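Local coordinates for protein L-lysine 6-oxidase (Marinomonas mediterranea, PDB 3WEV) that oxidises the side-chain amino group of free L-lysine with a cysteine tryptophylquinone cofactor, releasing ammonium and the hydrogen peroxide that makes it antibacterial, at residues 397-402 with 527-532; 11-16 with 57-62; 273-278 with 428-433. All coordinates share one frame; numbering follows the deposited sequence.

Contact 1 of 3, residues 397-402 with 527-532; sequences NVVEKF and SVNKAS. With LYS (lysine), chain M.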
loop_
_atom_site.group_PDB
_atom_site.type_symbol
_atom_site.label_atom_id
_atom_site.label_comp_id
_atom_site.label_asym_id
_atom_site.label_seq_id
_atom_site.Cartn_x
_atom_site.Cartn_y
_atom_site.Cartn_z
ATOM N N ASN B 397 -12.845 -28.501 -6.605
ATOM C CA ASN B 397 -13.451 -27.261 -7.058
ATOM C C ASN B 397 -13.879 -27.404 -8.525
ATOM O O ASN B 397 -13.117 -27.950 -9.351
ATOM C CB ASN B 397 -12.426 -26.166 -6.915
ATOM C CG ASN B 397 -12.980 -24.806 -7.251
ATOM O OD1 ASN B 397 -14.146 -24.475 -6.913
ATOM N ND2 ASN B 397 -12.122 -23.964 -7.860
ATOM N N VAL B 398 -15.084 -26.959 -8.826
ATOM C CA VAL B 398 -15.645 -27.120 -10.165
ATOM C C VAL B 398 -15.005 -26.180 -11.198
ATOM O O VAL B 398 -14.906 -24.971 -10.963
ATOM C CB VAL B 398 -17.157 -26.953 -10.138
ATOM C CG1 VAL B 398 -17.770 -27.020 -11.529
ATOM C CG2 VAL B 398 -17.754 -28.086 -9.321
ATOM N N VAL B 399 -14.537 -26.782 -12.288
ATOM C CA VAL B 399 -13.906 -26.067 -13.347
ATOM C C VAL B 399 -14.809 -26.087 -14.614
ATOM O O VAL B 399 -15.438 -27.093 -14.990
ATOM C CB VAL B 399 -12.537 -26.675 -13.661
ATOM C CG1 VAL B 399 -11.932 -26.148 -14.975
ATOM C CG2 VAL B 399 -11.629 -26.522 -12.476
ATOM N N GLU B 400 -14.781 -24.967 -15.331
ATOM C CA GLU B 400 -15.394 -24.932 -16.667
ATOM C C GLU B 400 -14.658 -23.861 -17.513
ATOM O O GLU B 400 -14.947 -22.663 -17.431
ATOM C CB GLU B 400 -16.880 -24.575 -16.577
ATOM C CG GLU B 400 -17.605 -24.812 -17.894
ATOM C CD GLU B 400 -18.909 -24.029 -18.052
ATOM O OE1 GLU B 400 -19.986 -24.619 -17.723
ATOM O OE2 GLU B 400 -18.833 -22.843 -18.471
ATOM N N LYS B 401 -13.676 -24.300 -18.271
ATOM C CA LYS B 401 -12.694 -23.385 -18.824
ATOM C C LYS B 401 -13.191 -22.552 -20.013
ATOM O O LYS B 401 -12.993 -21.301 -20.062
ATOM C CB LYS B 401 -11.489 -24.141 -19.271
ATOM C CG LYS B 401 -10.716 -24.813 -18.145
ATOM C CD LYS B 401 -9.423 -25.348 -18.726
ATOM C CE LYS B 401 -8.545 -25.829 -17.558
ATOM N NZ LYS B 401 -7.271 -26.340 -18.147
ATOM N N PHE B 402 -13.883 -23.222 -20.924
ATOM C CA PHE B 402 -14.312 -22.611 -22.198
ATOM C C PHE B 402 -15.808 -22.661 -22.454
ATOM O O PHE B 402 -16.485 -23.569 -21.975
ATOM C CB PHE B 402 -13.563 -23.265 -23.350
ATOM C CG PHE B 402 -12.048 -23.118 -23.262
ATOM C CD1 PHE B 402 -11.451 -21.861 -23.415
ATOM C CD2 PHE B 402 -11.251 -24.190 -22.978
ATOM C CE1 PHE B 402 -10.073 -21.705 -23.315
ATOM C CE2 PHE B 402 -9.861 -24.057 -22.889
ATOM C CZ PHE B 402 -9.271 -22.811 -23.040
ATOM N N SER B 527 -7.908 -30.107 -14.932
ATOM C CA SER B 527 -8.150 -29.695 -13.518
ATOM C C SER B 527 -7.445 -28.387 -13.074
ATOM O O SER B 527 -7.701 -27.889 -11.988
ATOM C CB SER B 527 -7.821 -30.854 -12.554
ATOM O OG SER B 527 -6.432 -31.058 -12.436
ATOM N N VAL B 528 -6.670 -27.791 -13.982
ATOM C CA VAL B 528 -5.823 -26.689 -13.621
ATOM C C VAL B 528 -6.179 -25.441 -14.367
ATOM O O VAL B 528 -6.218 -25.432 -15.590
ATOM C CB VAL B 528 -4.335 -26.973 -13.827
ATOM C CG1 VAL B 528 -3.530 -25.744 -13.396
ATOM C CG2 VAL B 528 -3.876 -28.124 -12.979
ATOM N N ASN B 529 -6.421 -24.367 -13.626
ATOM C CA ASN B 529 -6.472 -23.036 -14.239
ATOM C C ASN B 529 -5.249 -22.145 -13.960
ATOM O O ASN B 529 -4.749 -21.473 -14.886
ATOM C CB ASN B 529 -7.763 -22.306 -13.855
ATOM C CG ASN B 529 -8.933 -22.659 -14.763
ATOM O OD1 ASN B 529 -8.814 -22.681 -15.977
ATOM N ND2 ASN B 529 -10.072 -22.884 -14.172
ATOM N N LYS B 530 -4.752 -22.171 -12.723
ATOM C CA LYS B 530 -3.601 -21.415 -12.364
ATOM C C LYS B 530 -2.648 -22.304 -11.555
ATOM O O LYS B 530 -3.014 -23.335 -10.968
ATOM C CB LYS B 530 -3.971 -20.130 -11.613
ATOM C CG LYS B 530 -4.691 -19.133 -12.488
ATOM C CD LYS B 530 -5.083 -17.909 -11.755
ATOM C CE LYS B 530 -5.820 -16.997 -12.717
ATOM N NZ LYS B 530 -6.132 -15.752 -11.978
ATOM N N ALA B 531 -1.417 -21.867 -11.514
ATOM C CA ALA B 531 -0.361 -22.584 -10.818
ATOM C C ALA B 531 0.643 -21.554 -10.315
ATOM O O ALA B 531 0.616 -20.412 -10.748
ATOM C CB ALA B 531 0.306 -23.507 -11.795
ATOM N N SER B 532 1.514 -21.953 -9.384
ATOM C CA SER B 532 2.642 -21.137 -9.055
ATOM C C SER B 532 3.663 -21.361 -10.172
ATOM O O SER B 532 3.792 -22.483 -10.662
ATOM C CB SER B 532 3.233 -21.540 -7.701
ATOM O OG SER B 532 3.867 -22.784 -7.833
HETATM N N LYS M . -9.324 -12.301 -14.486
HETATM C CA LYS M . -9.940 -12.527 -13.149
HETATM C C LYS M . -9.019 -13.451 -12.294
HETATM O O LYS M . -9.266 -13.497 -11.057
HETATM C CB LYS M . -11.407 -13.008 -13.282
HETATM C CG LYS M . -12.377 -12.376 -14.284
HETATM C CD LYS M . -13.795 -12.141 -13.766
HETATM C CE LYS M . -14.827 -12.011 -14.883
HETATM N NZ LYS M . -16.102 -12.364 -14.885
HETATM O OXT LYS M . -8.051 -14.151 -12.751
#

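Contact 2 of 3, residues 11-16 with 57-62; sequences VARLGN and RRQGQV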
loop_
_atom_site.group_PDB
_atom_site.type_symbol
_atom_site.label_atom_id
_atom_site.label_comp_id
_atom_site.label_asym_id
_atom_site.label_seq_id
_atom_site.Cartn_x
_atom_site.Cartn_y
_atom_site.Cartn_z
ATOM N N VAL B 11 -35.355 -4.439 -16.633
ATOM C CA VAL B 11 -33.929 -4.090 -16.594
ATOM C C VAL B 11 -33.755 -2.610 -16.742
ATOM O O VAL B 11 -34.193 -2.028 -17.713
ATOM C CB VAL B 11 -33.149 -4.802 -17.719
ATOM C CG1 VAL B 11 -31.690 -4.378 -17.667
ATOM C CG2 VAL B 11 -33.268 -6.309 -17.575
ATOM N N ALA B 12 -33.136 -2.018 -15.751
ATOM C CA ALA B 12 -32.766 -0.640 -15.802
ATOM C C ALA B 12 -31.211 -0.562 -15.704
ATOM O O ALA B 12 -30.572 -1.514 -15.250
ATOM C CB ALA B 12 -33.404 0.093 -14.671
ATOM N N ARG B 13 -30.631 0.594 -16.055
ATOM C CA ARG B 13 -29.170 0.764 -16.011
ATOM C C ARG B 13 -28.775 2.044 -15.294
ATOM O O ARG B 13 -29.419 3.092 -15.412
ATOM C CB ARG B 13 -28.601 0.824 -17.419
ATOM C CG ARG B 13 -29.078 -0.289 -18.312
ATOM C CD ARG B 13 -28.045 -1.284 -18.518
ATOM N NE ARG B 13 -28.454 -2.434 -19.293
ATOM C CZ ARG B 13 -27.867 -3.605 -19.161
ATOM N NH1 ARG B 13 -26.838 -3.755 -18.382
ATOM N NH2 ARG B 13 -28.260 -4.608 -19.864
ATOM N N LEU B 14 -27.711 1.933 -14.529
ATOM C CA LEU B 14 -27.205 2.997 -13.706
ATOM C C LEU B 14 -26.805 4.162 -14.559
ATOM O O LEU B 14 -26.374 4.005 -15.702
ATOM C CB LEU B 14 -25.956 2.520 -13.008
ATOM C CG LEU B 14 -25.976 1.388 -11.974
ATOM C CD1 LEU B 14 -24.554 1.106 -11.504
ATOM C CD2 LEU B 14 -26.902 1.658 -10.774
ATOM N N GLY B 15 -26.905 5.360 -13.974
ATOM C CA GLY B 15 -26.431 6.538 -14.627
ATOM C C GLY B 15 -26.230 7.681 -13.652
ATOM O O GLY B 15 -27.104 7.958 -12.809
ATOM N N ASN B 16 -25.178 8.465 -13.891
ATOM C CA ASN B 16 -24.836 9.593 -13.017
ATOM C C ASN B 16 -25.212 10.969 -13.575
ATOM O O ASN B 16 -24.789 11.983 -13.013
ATOM C CB ASN B 16 -23.350 9.531 -12.652
ATOM C CG ASN B 16 -22.426 9.638 -13.852
ATOM O OD1 ASN B 16 -22.750 9.246 -14.993
ATOM N ND2 ASN B 16 -21.214 10.066 -13.582
ATOM N N ARG B 57 -26.608 8.912 -18.811
ATOM C CA ARG B 57 -28.048 8.927 -18.526
ATOM C C ARG B 57 -28.568 7.571 -18.042
ATOM O O ARG B 57 -28.265 6.530 -18.629
ATOM C CB ARG B 57 -28.807 9.360 -19.766
ATOM C CG ARG B 57 -28.392 10.751 -20.227
ATOM C CD ARG B 57 -28.818 11.021 -21.653
ATOM N NE ARG B 57 -30.278 11.189 -21.795
ATOM C CZ ARG B 57 -30.957 11.159 -22.933
ATOM N NH1 ARG B 57 -30.368 10.921 -24.068
ATOM N NH2 ARG B 57 -32.259 11.368 -22.918
ATOM N N ARG B 58 -29.344 7.573 -16.961
ATOM C CA ARG B 58 -30.095 6.373 -16.571
ATOM C C ARG B 58 -30.944 5.843 -17.673
ATOM O O ARG B 58 -31.430 6.629 -18.527
ATOM C CB ARG B 58 -30.947 6.607 -15.314
ATOM C CG ARG B 58 -30.093 6.782 -14.066
ATOM C CD ARG B 58 -30.906 6.746 -12.747
ATOM N NE ARG B 58 -31.882 7.850 -12.716
ATOM C CZ ARG B 58 -32.782 8.026 -11.736
ATOM N NH1 ARG B 58 -32.884 7.123 -10.733
ATOM N NH2 ARG B 58 -33.615 9.066 -11.797
ATOM N N GLN B 59 -31.114 4.517 -17.664
ATOM C CA GLN B 59 -32.064 3.843 -18.479
ATOM C C GLN B 59 -33.144 3.328 -17.594
ATOM O O GLN B 59 -32.869 2.667 -16.598
ATOM C CB GLN B 59 -31.440 2.662 -19.189
ATOM C CG GLN B 59 -32.321 1.848 -20.080
ATOM C CD GLN B 59 -31.479 0.789 -20.821
ATOM O OE1 GLN B 59 -30.507 1.133 -21.434
ATOM N NE2 GLN B 59 -31.781 -0.419 -20.678
ATOM N N GLY B 60 -34.374 3.627 -17.961
ATOM C CA GLY B 60 -35.511 3.194 -17.135
ATOM C C GLY B 60 -36.287 2.143 -17.827
ATOM O O GLY B 60 -36.230 2.018 -19.038
ATOM N N GLN B 61 -36.957 1.284 -17.034
ATOM C CA GLN B 61 -37.821 0.261 -17.556
ATOM C C GLN B 61 -39.316 0.617 -17.410
ATOM O O GLN B 61 -39.771 0.769 -16.321
ATOM C CB GLN B 61 -37.615 -1.063 -16.864
ATOM C CG GLN B 61 -38.546 -2.146 -17.375
ATOM C CD GLN B 61 -38.114 -2.764 -18.700
ATOM O OE1 GLN B 61 -37.075 -3.439 -18.767
ATOM N NE2 GLN B 61 -38.944 -2.672 -19.698
ATOM N N VAL B 62 -40.026 0.650 -18.545
ATOM C CA VAL B 62 -41.495 0.755 -18.605
ATOM C C VAL B 62 -42.072 -0.635 -18.379
ATOM O O VAL B 62 -41.608 -1.605 -19.031
ATOM C CB VAL B 62 -41.931 1.195 -19.986
ATOM C CG1 VAL B 62 -43.444 1.220 -20.098
ATOM C CG2 VAL B 62 -41.394 2.583 -20.290
HETATM O O HOH W 1 -30.459 -2.916 -21.273
HETATM O O HOH W 2 -31.952 3.462 -14.381
HETATM O O HOH W 3 -27.296 3.913 -18.359
#

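Contact 3 of 3, residues 273-278 with 428-433; sequences FDLVPD and DYPVSD. With EDO (1,2-ethanediol), chain T.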
loop_
_atom_site.group_PDB
_atom_site.type_symbol
_atom_site.label_atom_id
_atom_site.label_comp_id
_atom_site.label_asym_id
_atom_site.label_seq_id
_atom_site.Cartn_x
_atom_site.Cartn_y
_atom_site.Cartn_z
ATOM N N PHE B 273 -40.064 -26.429 -17.160
ATOM C CA PHE B 273 -41.484 -25.981 -16.992
ATOM C C PHE B 273 -42.363 -26.308 -18.203
ATOM O O PHE B 273 -43.371 -25.705 -18.402
ATOM C CB PHE B 273 -41.497 -24.507 -16.691
ATOM C CG PHE B 273 -40.866 -24.176 -15.399
ATOM C CD1 PHE B 273 -41.561 -24.362 -14.222
ATOM C CD2 PHE B 273 -39.567 -23.654 -15.341
ATOM C CE1 PHE B 273 -40.976 -24.076 -12.989
ATOM C CE2 PHE B 273 -38.988 -23.349 -14.122
ATOM C CZ PHE B 273 -39.672 -23.567 -12.946
ATOM N N ASP B 274 -41.938 -27.241 -19.040
ATOM C CA ASP B 274 -42.772 -27.685 -20.148
ATOM C C ASP B 274 -43.172 -26.550 -21.109
ATOM O O ASP B 274 -44.236 -26.600 -21.760
ATOM C CB ASP B 274 -44.035 -28.432 -19.569
ATOM C CG ASP B 274 -44.601 -29.450 -20.542
ATOM O OD1 ASP B 274 -43.785 -30.260 -21.058
ATOM O OD2 ASP B 274 -45.848 -29.446 -20.796
ATOM N N LEU B 275 -42.265 -25.586 -21.303
ATOM C CA LEU B 275 -42.592 -24.410 -22.035
ATOM C C LEU B 275 -42.859 -24.737 -23.500
ATOM O O LEU B 275 -43.682 -24.080 -24.142
ATOM C CB LEU B 275 -41.437 -23.362 -21.878
ATOM C CG LEU B 275 -41.633 -22.039 -22.603
ATOM C CD1 LEU B 275 -42.817 -21.247 -22.045
ATOM C CD2 LEU B 275 -40.372 -21.190 -22.497
ATOM N N VAL B 276 -42.176 -25.749 -24.025
ATOM C CA VAL B 276 -42.360 -26.158 -25.425
ATOM C C VAL B 276 -42.447 -27.688 -25.541
ATOM O O VAL B 276 -41.461 -28.396 -25.833
ATOM C CB VAL B 276 -41.291 -25.594 -26.369
ATOM C CG1 VAL B 276 -41.709 -25.830 -27.824
ATOM C CG2 VAL B 276 -41.045 -24.088 -26.129
ATOM N N PRO B 277 -43.633 -28.230 -25.237
ATOM C CA PRO B 277 -43.824 -29.707 -25.238
ATOM C C PRO B 277 -43.318 -30.442 -26.499
ATOM O O PRO B 277 -42.781 -31.531 -26.380
ATOM C CB PRO B 277 -45.354 -29.866 -25.034
ATOM C CG PRO B 277 -45.800 -28.588 -24.374
ATOM C CD PRO B 277 -44.883 -27.493 -24.948
ATOM N N ASP B 278 -43.426 -29.852 -27.691
ATOM C CA ASP B 278 -42.902 -30.498 -28.898
ATOM C C ASP B 278 -41.366 -30.597 -28.957
ATOM O O ASP B 278 -40.823 -31.402 -29.720
ATOM C CB ASP B 278 -43.365 -29.791 -30.176
ATOM C CG ASP B 278 -44.872 -29.926 -30.453
ATOM O OD1 ASP B 278 -45.545 -30.771 -29.838
ATOM O OD2 ASP B 278 -45.366 -29.149 -31.300
ATOM N N ASP B 428 -44.387 -18.494 -33.354
ATOM C CA ASP B 428 -43.612 -17.955 -32.191
ATOM C C ASP B 428 -43.713 -18.899 -31.007
ATOM O O ASP B 428 -44.658 -19.641 -30.891
ATOM C CB ASP B 428 -44.047 -16.565 -31.758
ATOM C CG ASP B 428 -43.441 -15.497 -32.625
ATOM O OD1 ASP B 428 -43.480 -15.665 -33.878
ATOM O OD2 ASP B 428 -42.914 -14.515 -32.054
ATOM N N TYR B 429 -42.684 -18.921 -30.177
ATOM C CA TYR B 429 -42.756 -19.647 -28.925
ATOM C C TYR B 429 -43.755 -18.973 -28.008
ATOM O O TYR B 429 -43.974 -17.808 -28.158
ATOM C CB TYR B 429 -41.391 -19.633 -28.302
ATOM C CG TYR B 429 -40.375 -20.458 -29.008
ATOM C CD1 TYR B 429 -40.584 -21.810 -29.203
ATOM C CD2 TYR B 429 -39.175 -19.914 -29.404
ATOM C CE1 TYR B 429 -39.626 -22.600 -29.790
ATOM C CE2 TYR B 429 -38.221 -20.681 -29.997
ATOM C CZ TYR B 429 -38.451 -22.011 -30.209
ATOM O OH TYR B 429 -37.510 -22.767 -30.813
ATOM N N PRO B 430 -44.311 -19.688 -27.009
ATOM C CA PRO B 430 -45.273 -19.016 -26.115
ATOM C C PRO B 430 -44.575 -18.175 -25.060
ATOM O O PRO B 430 -44.626 -18.445 -23.867
ATOM C CB PRO B 430 -46.088 -20.178 -25.511
ATOM C CG PRO B 430 -45.181 -21.380 -25.596
ATOM C CD PRO B 430 -44.210 -21.139 -26.730
ATOM N N VAL B 431 -43.909 -17.138 -25.530
ATOM C CA VAL B 431 -43.162 -16.216 -24.692
ATOM C C VAL B 431 -43.439 -14.831 -25.251
ATOM O O VAL B 431 -43.278 -14.590 -26.440
ATOM C CB VAL B 431 -41.630 -16.502 -24.804
ATOM C CG1 VAL B 431 -40.840 -15.466 -24.037
ATOM C CG2 VAL B 431 -41.329 -17.934 -24.357
ATOM N N SER B 432 -43.783 -13.895 -24.404
ATOM C CA SER B 432 -43.996 -12.531 -24.847
ATOM C C SER B 432 -42.696 -11.876 -25.286
ATOM O O SER B 432 -41.692 -12.012 -24.625
ATOM C CB SER B 432 -44.616 -11.722 -23.714
ATOM O OG SER B 432 -44.508 -10.321 -24.018
ATOM N N ASP B 433 -42.764 -11.130 -26.378
ATOM C CA ASP B 433 -41.682 -10.262 -26.863
ATOM C C ASP B 433 -41.233 -9.232 -25.893
ATOM O O ASP B 433 -40.045 -8.833 -25.858
ATOM C CB ASP B 433 -42.123 -9.485 -28.119
ATOM C CG ASP B 433 -42.206 -10.360 -29.348
ATOM O OD1 ASP B 433 -41.798 -11.552 -29.273
ATOM O OD2 ASP B 433 -42.685 -9.850 -30.390
HETATM C C1 EDO T . -46.377 -10.068 -28.023
HETATM O O1 EDO T . -45.225 -10.915 -27.913
HETATM C C2 EDO T . -46.962 -10.095 -26.632
HETATM O O2 EDO T . -46.000 -9.357 -25.900
#

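Contact 1 of 3, residues 397-402 with 527-532
K401 reaches across to the backbone of V528 and runs past the side chain of N529, joining the short strand 400-402 to the lead-in of strand 530-543, the first arm of the two-stranded antiparallel sheet it forms with 557-571. CG of K401 lies anti to its carbonyl carbon (chi1 -65°) and the chain is fully extended beyond it, which carries the ammonium group the whole way over. There NZ makes a weak hydrogen bond of 2.9 Å to O of V528. It also bonds O of E525, its strongest partner, and O of N522, so three backbone carbonyls, two of them from just before the segment, gather round one buried charge and probably help to offset it. The lysine stem runs alongside the N529 side chain with the reverse heading, and CE of K401 comes within 3.5 Å of OD1 of N529, with CG nearly as close to the same oxygen. These are van der Waals contacts of the lysine stem along the amide. V399 meets the same amide head-on. Its CG1 lies anti to the backbone N (chi1 168°) and so reaches ND2 of N529, at 3.8 Å; ND2 finds its main polar partner in S387. CG2 of V399, the branch beside the backbone N, is left to approach O of S527 more loosely, at 4.2 Å. S388 backs the contact, its OG bonded to N of N529 and O of K530. Just beyond N529 the chain turns its next side chain to the bound substrate amino acid, which is also held by Q519 and C448. K530, extended beyond CG, places its NZ 2.6 Å from the carboxylate atom OXT of the lysine ligand.

Contact 2 of 3, residues 11-16 with 57-62
With CG anti to the backbone N and the chain extended beyond it, Q59 runs alongside R13, whose CG lies anti to the carbonyl carbon (chi1 -49°) and whose chain bends at the next torsion. Their backbones form a single hydrogen-bonded antiparallel bridge between strands 4-13 and 58-66, in the large mixed sheet of the N-terminal region. The first torsion of R13 sets its CG 3.6 Å from NE2 of Q59. The bend at chi2 then directs the guanidinium, whose plane stands 75° from that of the amide. One water lies in the guanidinium plane at its edge and accepts from both NE of R13 and NE2 of Q59. Q59 has two conformers, and this water bridge belongs to the one described. NH1 of R13 goes on to a salt bridge with E452. In the backbone pair, N of R13 bonds O of Q59 at 3.1 Å. The return bond, N of Q59 to O of R13, measures 3.2 Å. A second water bridges these two carbonyl oxygens, though its leg to Q59 is unusually short and so doubtful in detail. CB of A12 packs on O of Q59 at 3.3 Å. CG of R58 lies 3.4 Å from O of G15, while its guanidinium turns away to O of G197 and O of T19. Just past the end of strand 4-13, a third water joins O of L14 to O of R57. At the other end Q61, bent at chi2, donates from NE2 to O of V62. Its OE1 takes N of V11 in the carbonyl plane, on a lone pair, at 2.9 Å and nearly straight (170°).

Contact 3 of 3, residues 273-278 with 428-433
L275 and V431 pack as apolar side chains at about a right angle, CD2 of L275 meeting CG2 of V431 at 3.9 Å. The other methyl of L275 goes to the proline: CD1 lies 3.8 Å from O of P430 and 4.3 Å from its ring atom CG. With CG anti to the backbone N (chi1 -180°), the leucine thus gives one methyl to each residue. V276 deals with the tyrosine: its CG2, the branch beside the backbone N, approaches CD1 of Y429 obliquely at 3.9 Å. F266 of helix 261-272 touches L275, V276 and Y429 alike, and R297 makes a cation-pi contact with the tyrosine ring.

Backbone atoms add to this. O of L275 sits 3.4 Å from CG of P430, a carbonyl resting against the proline ring. P430 is the centre of an inverse gamma turn, closed by N of V431 to O of Y429 at 2.7 Å.

Among polar groups, OH of Y429 bonds OD1 of D298. S432 is the N-cap of helix 433-439, its OG bonded to N of M434. A 1,2-ethanediol, probably from the crystallisation liquor, sits at this helix start: its O2 hydrogen-bonds OG of S432 at 2.6 Å, and its O1 accepts from N of D433 at 2.9 Å.

In the fold
From the N terminus, contact 2 closes first: strand 4-13 leads out through 11-16, and after some forty helix-free residues 57-62 brings strand 58-66 back to pair with it inside the mixed sheet. The chain completes that sheet before 273-278, at the end of helix 261-272, opens contact 3. Before contact 3 closes at 428-433, 397-402 has opened contact 1, which ends only at 527-532; contacts 1 and 3 therefore cross, with centres 36 Å apart. Helix 433-439, starting at the end of contact 3, touches V11 and Q61 of contact 2; the nearest atoms of contacts 2 and 3 are about 9 Å apart. Contact 1, across the chain's centre from contact 2, ties strand 400-402 to the start of the two-stranded arm, whose K530 binds the lysine.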